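Local coordinates for 5-formyltetrahydrofolate cyclo-ligase family protein (Bacillus anthracis, PDB 2JCB) that probably catalyses the ATP- and magnesium-dependent cyclisation of 5-formyltetrahydrofolate to 5,10-methenyltetrahydrofolate in folate metabolism, at residues T34-I39 with N63-Y68. Sequence-based numbering, arbitrary orientation.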
loop_
_atom_site.group_PDB
_atom_site.type_symbol
_atom_site.label_atom_id
_atom_site.label_comp_id
_atom_site.label_asym_id
_atom_site.label_seq_id
_atom_site.Cartn_x
_atom_site.Cartn_y
_atom_site.Cartn_z
ATOM N N THR A 34 12.196 -4.293 -13.336
ATOM C CA THR A 34 13.419 -4.564 -12.526
ATOM C C THR A 34 13.289 -4.096 -11.074
ATOM O O THR A 34 13.520 -4.884 -10.129
ATOM C CB THR A 34 14.672 -3.926 -13.197
ATOM O OG1 THR A 34 14.805 -4.403 -14.538
ATOM C CG2 THR A 34 15.951 -4.304 -12.437
ATOM N N LEU A 35 12.844 -2.853 -10.886
ATOM C CA LEU A 35 12.691 -2.262 -9.548
ATOM C C LEU A 35 11.599 -3.022 -8.770
ATOM O O LEU A 35 11.762 -3.326 -7.582
ATOM C CB LEU A 35 12.393 -0.760 -9.628
ATOM C CG LEU A 35 13.434 0.237 -10.140
ATOM C CD1 LEU A 35 12.913 1.650 -10.188
ATOM C CD2 LEU A 35 14.700 0.213 -9.317
ATOM N N SER A 36 10.497 -3.368 -9.440
ATOM C CA SER A 36 9.429 -4.094 -8.713
ATOM C C SER A 36 9.969 -5.436 -8.218
ATOM O O SER A 36 9.673 -5.832 -7.088
ATOM C CB SER A 36 8.201 -4.371 -9.583
ATOM O OG SER A 36 7.426 -3.186 -9.683
ATOM N N GLU A 37 10.740 -6.099 -9.081
ATOM C CA GLU A 37 11.399 -7.382 -8.762
ATOM C C GLU A 37 12.343 -7.251 -7.550
ATOM O O GLU A 37 12.309 -8.110 -6.643
ATOM C CB GLU A 37 12.181 -7.877 -9.990
ATOM C CG GLU A 37 11.311 -8.778 -10.859
ATOM C CD GLU A 37 11.775 -8.971 -12.347
ATOM O OE1 GLU A 37 12.951 -8.646 -12.717
ATOM O OE2 GLU A 37 10.920 -9.477 -13.139
ATOM N N GLN A 38 13.181 -6.204 -7.570
ATOM C CA GLN A 38 14.161 -5.974 -6.478
ATOM C C GLN A 38 13.458 -5.727 -5.152
ATOM O O GLN A 38 13.861 -6.251 -4.109
ATOM C CB GLN A 38 15.105 -4.816 -6.807
ATOM C CG GLN A 38 16.011 -5.199 -7.944
ATOM C CD GLN A 38 16.940 -4.079 -8.381
ATOM O OE1 GLN A 38 16.913 -2.984 -7.828
ATOM N NE2 GLN A 38 17.766 -4.356 -9.406
ATOM N N ILE A 39 12.376 -4.935 -5.187
ATOM C CA ILE A 39 11.720 -4.464 -3.989
ATOM C C ILE A 39 11.085 -5.675 -3.356
ATOM O O ILE A 39 11.219 -5.863 -2.124
ATOM C CB ILE A 39 10.706 -3.418 -4.305
ATOM C CG1 ILE A 39 11.459 -2.094 -4.604
ATOM C CG2 ILE A 39 9.725 -3.229 -3.187
ATOM C CD1 ILE A 39 10.627 -1.007 -5.336
ATOM N N ASN A 63 1.874 2.088 -12.929
ATOM C CA ASN A 63 3.288 1.778 -12.689
ATOM C C ASN A 63 3.650 1.616 -11.192
ATOM O O ASN A 63 4.837 1.543 -10.836
ATOM C CB ASN A 63 4.204 2.780 -13.402
ATOM C CG ASN A 63 4.421 2.444 -14.923
ATOM O OD1 ASN A 63 4.184 1.316 -15.361
ATOM N ND2 ASN A 63 4.944 3.404 -15.685
ATOM N N GLU A 64 2.629 1.499 -10.325
ATOM C CA GLU A 64 2.873 1.250 -8.898
ATOM C C GLU A 64 3.643 -0.042 -8.708
ATOM O O GLU A 64 3.414 -1.045 -9.440
ATOM C CB GLU A 64 1.548 1.078 -8.141
ATOM C CG GLU A 64 0.773 2.348 -8.108
ATOM C CD GLU A 64 -0.722 2.140 -7.988
ATOM O OE1 GLU A 64 -1.132 1.020 -7.579
ATOM O OE2 GLU A 64 -1.475 3.102 -8.353
ATOM N N VAL A 65 4.535 -0.084 -7.700
ATOM C CA VAL A 65 5.184 -1.390 -7.409
ATOM C C VAL A 65 4.216 -2.602 -7.510
ATOM O O VAL A 65 3.143 -2.640 -6.872
ATOM C CB VAL A 65 5.886 -1.424 -6.005
ATOM C CG1 VAL A 65 6.468 -2.852 -5.717
ATOM C CG2 VAL A 65 6.890 -0.216 -5.881
ATOM N N ASN A 66 4.620 -3.546 -8.340
ATOM C CA ASN A 66 3.759 -4.641 -8.728
ATOM C C ASN A 66 3.462 -5.611 -7.554
ATOM O O ASN A 66 4.373 -6.234 -7.028
ATOM C CB ASN A 66 4.381 -5.376 -9.898
ATOM C CG ASN A 66 3.402 -6.373 -10.517
ATOM O OD1 ASN A 66 2.217 -6.426 -10.122
ATOM N ND2 ASN A 66 3.869 -7.140 -11.495
ATOM N N THR A 67 2.204 -5.661 -7.095
ATOM C CA THR A 67 1.818 -6.514 -6.000
ATOM C C THR A 67 1.280 -7.868 -6.416
ATOM O O THR A 67 1.033 -8.748 -5.541
ATOM C CB THR A 67 0.772 -5.839 -5.087
ATOM O OG1 THR A 67 -0.419 -5.573 -5.852
ATOM C CG2 THR A 67 1.343 -4.493 -4.445
ATOM N N TYR A 68 0.995 -8.054 -7.695
ATOM C CA TYR A 68 0.480 -9.345 -8.132
ATOM C C TYR A 68 1.396 -10.517 -7.789
ATOM O O TYR A 68 0.918 -11.526 -7.239
ATOM C CB TYR A 68 0.037 -9.322 -9.625
ATOM C CG TYR A 68 -1.306 -8.621 -9.760
ATOM C CD1 TYR A 68 -1.384 -7.212 -9.815
ATOM C CD2 TYR A 68 -2.504 -9.373 -9.777
ATOM C CE1 TYR A 68 -2.664 -6.550 -9.923
ATOM C CE2 TYR A 68 -3.773 -8.746 -9.879
ATOM C CZ TYR A 68 -3.832 -7.341 -9.965
ATOM O OH TYR A 68 -5.082 -6.751 -10.087
HETATM O O HOH W 1 6.874 -7.057 -7.893
#
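S36 and N66 make the one direct hydrogen bond between residues 34-39 of helix 29-44 and residues 63-68 of the loop beside it, a worked example of a buried helix serine capturing a loop amide. N66 N donates to S36 OG over 3.1 Å, almost straight at 172°. With OG turned back beside its own backbone N (chi1 -78°), the hydroxyl also bonds to Y32 O one helical turn earlier, so two backbone groups grip it. The CB of N66 rests 3.8 Å from S36 OG. A water extends the polar join, donating to N66 O at 2.8 Å and, weakly, to S36 O.

Apolar packing continues the contact one turn along the helix. Both branches of V65 face I39: CG2 lies 3.9 Å from I39 CD1, and CG1 is 4.1 Å from I39 CG2, the two side chains running obliquely to one another.

Towards the next helix, the carboxamide of N66 makes a capping bond: its OD1 accepts from Y68 N at 3.2 Å, the donor standing above the carbonyl plane. The contact joins helix 29-44 to the loop that leads from strand 54-56 of the central mixed sheet into helix 68-76, with Y167 also packing on S36.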